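MHC class I antigen (Anolis carolinensis, PDB 7CPO) probably presents short peptides to T cells at the cell surface, as a class I heavy chain paired with beta2-microglobulin. Local coordinates at the interface of chains A and B. Residues are numbered along the deposited sequence; one frame, centred on the assembly and turned at random. Chains: chain A, MHC class I antigen; chain B, beta2-microglobulin.

Contact 1: the interface of chains A and B. Residues chain A 99-100, 116-118, 123; chain B 56, 60.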
loop_
_atom_site.group_PDB
_atom_site.type_symbol
_atom_site.label_atom_id
_atom_site.label_comp_id
_atom_site.label_asym_id
_atom_site.label_seq_id
_atom_site.Cartn_x
_atom_site.Cartn_y
_atom_site.Cartn_z
ATOM N N TRP A 99 1.610 10.254 9.493
ATOM C CA TRP A 99 0.261 10.600 9.912
ATOM C C TRP A 99 -0.690 9.791 9.052
ATOM O O TRP A 99 -0.595 9.846 7.823
ATOM C CB TRP A 99 0.024 12.100 9.729
ATOM C CG TRP A 99 -1.345 12.676 10.059
ATOM C CD1 TRP A 99 -2.238 12.249 11.007
ATOM C CD2 TRP A 99 -1.928 13.844 9.459
ATOM N NE1 TRP A 99 -3.352 13.077 11.020
ATOM C CE2 TRP A 99 -3.182 14.057 10.075
ATOM C CE3 TRP A 99 -1.514 14.721 8.447
ATOM C CZ2 TRP A 99 -4.023 15.109 9.709
ATOM C CZ3 TRP A 99 -2.357 15.776 8.085
ATOM C CH2 TRP A 99 -3.592 15.956 8.715
ATOM N N MET A 100 -1.571 9.015 9.678
ATOM C CA MET A 100 -2.631 8.358 8.923
ATOM C C MET A 100 -3.974 8.693 9.551
ATOM O O MET A 100 -4.116 8.736 10.775
ATOM C CB MET A 100 -2.433 6.814 8.812
ATOM C CG MET A 100 -2.220 6.076 10.110
ATOM S SD MET A 100 -1.765 4.327 9.876
ATOM C CE MET A 100 -3.280 3.654 9.183
ATOM N N GLN A 116 -3.892 9.122 13.645
ATOM C CA GLN A 116 -2.726 8.556 14.313
ATOM C C GLN A 116 -1.439 9.122 13.735
ATOM O O GLN A 116 -1.341 9.387 12.533
ATOM C CB GLN A 116 -2.687 7.030 14.177
ATOM C CG GLN A 116 -3.979 6.340 14.562
ATOM C CD GLN A 116 -3.936 4.848 14.302
ATOM O OE1 GLN A 116 -4.718 4.330 13.514
ATOM N NE2 GLN A 116 -3.017 4.151 14.963
ATOM N N TYR A 117 -0.436 9.254 14.603
ATOM C CA TYR A 117 0.888 9.748 14.251
ATOM C C TYR A 117 1.950 8.778 14.747
ATOM O O TYR A 117 1.815 8.211 15.833
ATOM C CB TYR A 117 1.165 11.091 14.884
ATOM C CG TYR A 117 0.277 12.246 14.471
ATOM C CD1 TYR A 117 0.504 12.947 13.283
ATOM C CD2 TYR A 117 -0.744 12.684 15.305
ATOM C CE1 TYR A 117 -0.279 14.047 12.932
ATOM C CE2 TYR A 117 -1.534 13.775 14.961
ATOM C CZ TYR A 117 -1.291 14.456 13.777
ATOM O OH TYR A 117 -2.083 15.525 13.445
ATOM N N ALA A 118 3.019 8.611 13.970
ATOM C CA ALA A 118 4.151 7.772 14.354
ATOM C C ALA A 118 5.463 8.524 14.183
ATOM O O ALA A 118 5.672 9.210 13.170
ATOM C CB ALA A 118 4.222 6.494 13.523
ATOM N N ASP A 123 4.535 4.128 17.185
ATOM C CA ASP A 123 3.425 4.994 17.566
ATOM C C ASP A 123 3.910 6.172 18.384
ATOM O O ASP A 123 4.762 6.029 19.264
ATOM C CB ASP A 123 2.378 4.241 18.386
ATOM C CG ASP A 123 1.726 3.127 17.625
ATOM O OD1 ASP A 123 1.787 3.136 16.383
ATOM O OD2 ASP A 123 1.096 2.271 18.274
ATOM N N PHE B 56 2.012 3.628 3.206
ATOM C CA PHE B 56 2.372 2.701 4.270
ATOM C C PHE B 56 1.118 2.013 4.783
ATOM O O PHE B 56 -0.001 2.371 4.420
ATOM C CB PHE B 56 3.127 3.384 5.420
ATOM C CG PHE B 56 2.472 4.656 5.950
ATOM C CD1 PHE B 56 1.581 4.611 7.001
ATOM C CD2 PHE B 56 2.786 5.895 5.406
ATOM C CE1 PHE B 56 1.005 5.762 7.508
ATOM C CE2 PHE B 56 2.208 7.058 5.900
ATOM C CZ PHE B 56 1.313 6.991 6.957
ATOM N N TRP B 60 2.788 0.942 9.941
ATOM C CA TRP B 60 3.636 2.086 9.616
ATOM C C TRP B 60 4.693 1.743 8.570
ATOM O O TRP B 60 5.396 2.660 8.111
ATOM C CB TRP B 60 4.324 2.692 10.849
ATOM C CG TRP B 60 3.360 3.106 11.937
ATOM C CD1 TRP B 60 3.165 2.484 13.146
ATOM C CD2 TRP B 60 2.464 4.231 11.918
ATOM N NE1 TRP B 60 2.209 3.160 13.878
ATOM C CE2 TRP B 60 1.765 4.233 13.149
ATOM C CE3 TRP B 60 2.206 5.253 10.994
ATOM C CZ2 TRP B 60 0.810 5.206 13.470
ATOM C CZ3 TRP B 60 1.251 6.227 11.317
ATOM C CH2 TRP B 60 0.567 6.189 12.546
#
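B:Trp60 reaches A:Ala118 and A:Asp123 because its CG stands opposite the carbonyl carbon (chi1 -56°), which carries the indole away from the beta2-microglobulin loop and against the underside of the heavy chain's peptide-binding platform. This is the classical class I interface, in which a tryptophan of beta2-microglobulin packs beneath the floor of the alpha 1/alpha 2 sheet. On the heavy-chain side, A:Met100 has its CG wedged between the backbone N and the carbonyl carbon (chi1 53°), and this sends CG and SD toward the indole.

The indole is sandwiched. The methyl carbon CB of A:Ala118 sits over the middle of one face, 3.3 Å from the centroid of the six-membered ring, a CH-pi contact that spans the five-membered ring as well. On the opposite face lies the sulfur SD of A:Met100, displaced toward the rim and 3.8 Å from B:Trp60 CZ3. Beside it, A:Met100 CG lies 3.7 Å from the same B:Trp60 CZ3. The far end of the benzo ring points at the strands: B:Trp60 CH2 is 3.7 Å from A:Gln116 CB, and the backbone oxygen of A:Gln116 lies at that edge, in the ring plane.

The polar corner of the indole is anchored by a hydrogen bond from B:Trp60 NE1 to the carboxylate oxygen OD1 of A:Asp123, modelled at 2.5 Å. The acceptor is tilted 16° from the ring plane, and the carboxylate is turned steeply against the indole. With its one N-H engaged and both faces packed, the ring has little freedom to rotate.

B:Phe56 extends the apolar patch and also meets A:Met100. Its CE1 rests 3.8 Å from A:Met100 CB, the two side chains meeting at a slant, while the backbone oxygen of A:Trp99 approaches the ring edge in plane, 3.5 Å from B:Phe56 CZ.

Contact 2: the interface of chains A and B. Residues chain A 234-237; chain B 8, 10, 26.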
loop_
_atom_site.group_PDB
_atom_site.type_symbol
_atom_site.label_atom_id
_atom_site.label_comp_id
_atom_site.label_asym_id
_atom_site.label_seq_id
_atom_site.Cartn_x
_atom_site.Cartn_y
_atom_site.Cartn_z
ATOM N N LEU A 234 3.690 -12.523 -1.584
ATOM C CA LEU A 234 2.950 -11.320 -1.257
ATOM C C LEU A 234 1.736 -11.186 -2.170
ATOM O O LEU A 234 1.723 -11.678 -3.301
ATOM C CB LEU A 234 3.849 -10.097 -1.417
ATOM C CG LEU A 234 5.174 -10.167 -0.651
ATOM C CD1 LEU A 234 6.071 -9.045 -1.095
ATOM C CD2 LEU A 234 4.952 -10.139 0.863
ATOM N N VAL A 235 0.700 -10.534 -1.661
ATOM C CA VAL A 235 -0.388 -10.038 -2.493
ATOM C C VAL A 235 0.045 -8.656 -2.963
ATOM O O VAL A 235 0.082 -7.711 -2.172
ATOM C CB VAL A 235 -1.717 -9.986 -1.730
ATOM C CG1 VAL A 235 -2.814 -9.493 -2.637
ATOM C CG2 VAL A 235 -2.075 -11.364 -1.169
ATOM N N SER A 236 0.397 -8.545 -4.242
ATOM C CA SER A 236 1.110 -7.389 -4.743
ATOM C C SER A 236 0.349 -6.736 -5.891
ATOM O O SER A 236 -0.319 -7.419 -6.683
ATOM C CB SER A 236 2.517 -7.779 -5.217
ATOM O OG SER A 236 2.473 -8.820 -6.186
ATOM N N PRO A 237 0.438 -5.414 -6.007
ATOM C CA PRO A 237 -0.365 -4.704 -7.005
ATOM C C PRO A 237 0.285 -4.660 -8.375
ATOM O O PRO A 237 1.466 -4.318 -8.509
ATOM C CB PRO A 237 -0.467 -3.291 -6.417
ATOM C CG PRO A 237 0.853 -3.108 -5.754
ATOM C CD PRO A 237 1.222 -4.481 -5.180
ATOM N N GLN B 8 9.008 -8.691 -4.224
ATOM C CA GLN B 8 8.381 -9.638 -5.131
ATOM C C GLN B 8 8.425 -9.065 -6.542
ATOM O O GLN B 8 8.184 -7.873 -6.740
ATOM C CB GLN B 8 6.944 -9.925 -4.698
ATOM C CG GLN B 8 6.161 -10.848 -5.584
ATOM C CD GLN B 8 5.121 -11.628 -4.800
ATOM O OE1 GLN B 8 5.462 -12.532 -4.036
ATOM N NE2 GLN B 8 3.847 -11.276 -4.978
ATOM N N TYR B 10 7.219 -9.779 -10.725
ATOM C CA TYR B 10 6.179 -10.482 -11.475
ATOM C C TYR B 10 5.854 -9.693 -12.738
ATOM O O TYR B 10 6.136 -8.493 -12.826
ATOM C CB TYR B 10 4.909 -10.680 -10.633
ATOM C CG TYR B 10 4.466 -9.411 -9.923
ATOM C CD1 TYR B 10 3.430 -8.630 -10.431
ATOM C CD2 TYR B 10 5.102 -8.981 -8.759
ATOM C CE1 TYR B 10 3.038 -7.454 -9.790
ATOM C CE2 TYR B 10 4.729 -7.809 -8.123
ATOM C CZ TYR B 10 3.691 -7.054 -8.635
ATOM O OH TYR B 10 3.323 -5.901 -7.983
ATOM N N TYR B 26 8.029 -5.009 -6.417
ATOM C CA TYR B 26 7.217 -4.494 -5.323
ATOM C C TYR B 26 7.899 -4.784 -3.996
ATOM O O TYR B 26 8.292 -5.923 -3.727
ATOM C CB TYR B 26 5.819 -5.109 -5.356
ATOM C CG TYR B 26 4.927 -4.652 -4.239
ATOM C CD1 TYR B 26 4.491 -3.335 -4.159
ATOM C CD2 TYR B 26 4.512 -5.540 -3.255
ATOM C CE1 TYR B 26 3.665 -2.920 -3.126
ATOM C CE2 TYR B 26 3.698 -5.132 -2.225
ATOM C CZ TYR B 26 3.278 -3.820 -2.163
ATOM O OH TYR B 26 2.462 -3.412 -1.133
#
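The phenol of B:Tyr26 offers one face to A:Pro237, whose CD lies over the middle of the ring, 3.5 Å from the centroid, in a CH-pi contact; the two side chains meet nearly perpendicularly. A:Ser236 CB comes to the same face as the proline, out past the rim, 3.6 Å from B:Tyr26 CD2. The second phenol, B:Tyr10, takes A:Ser236 OG above one face, offset toward the rim, while the backbone oxygen of A:Pro237 lies at its edge, in the plane of the ring.

From that edge the hydroxyl OH of B:Tyr10 donates a hydrogen bond to A:Pro237 O, modelled at 2.5 Å. Seen from the acceptor, the donor stands well above the carbonyl plane, 57° out of it. A:Pro237 is therefore held at two points, its pyrrolidine ring by one tyrosine and its carbonyl by the other.

The third flat group is the amide of B:Gln8, which reads the backbone of A:Leu234 with both of its ends. B:Gln8 OE1 accepts from the backbone N of A:Leu234 at 3.0 Å, and B:Gln8 NE2 donates to the backbone O of A:Leu234 at 2.7 Å. B:Gln8 NE2 also donates to A:Ser236 OG at 3.1 Å, an acceptor close to the amide plane, so this nitrogen serves two oxygens. An extended chain with CG opposite the backbone N (chi1 178°) brings the amide to the heavy chain, and the paired bonds to one residue fix which way round it lies. Its aliphatic part runs antiparallel to A:Leu234, with B:Gln8 CB 3.8 Å from A:Leu234 CD1.

All three beta2-microglobulin residues come from strands 6-11 and 21-28 of its C1-set immunoglobulin fold. They receive the loop at A:Leu234 and A:Val235 and the short strand 236-237 that follows it in the heavy chain's own C1-set region, joining two immunoglobulin-type domains.

About 23 Å separates the C-alpha centres of contact 1 and contact 2, and they share no residue or secondary-structure element. Both chains, however, take part in each. Contact 1 uses strands 96-105, 111-119 and 122-128 of the heavy chain's peptide-binding region, whereas contact 2 uses its immunoglobulin-type region. Beta2-microglobulin answers with strand 55-56 and the loop at B:Trp60 in the first case, and with strands 6-11 and 21-28 in the second. One small immunoglobulin domain thereby bridges two regions of the heavy chain, which probably helps to set their relative orientation and to support the platform from below.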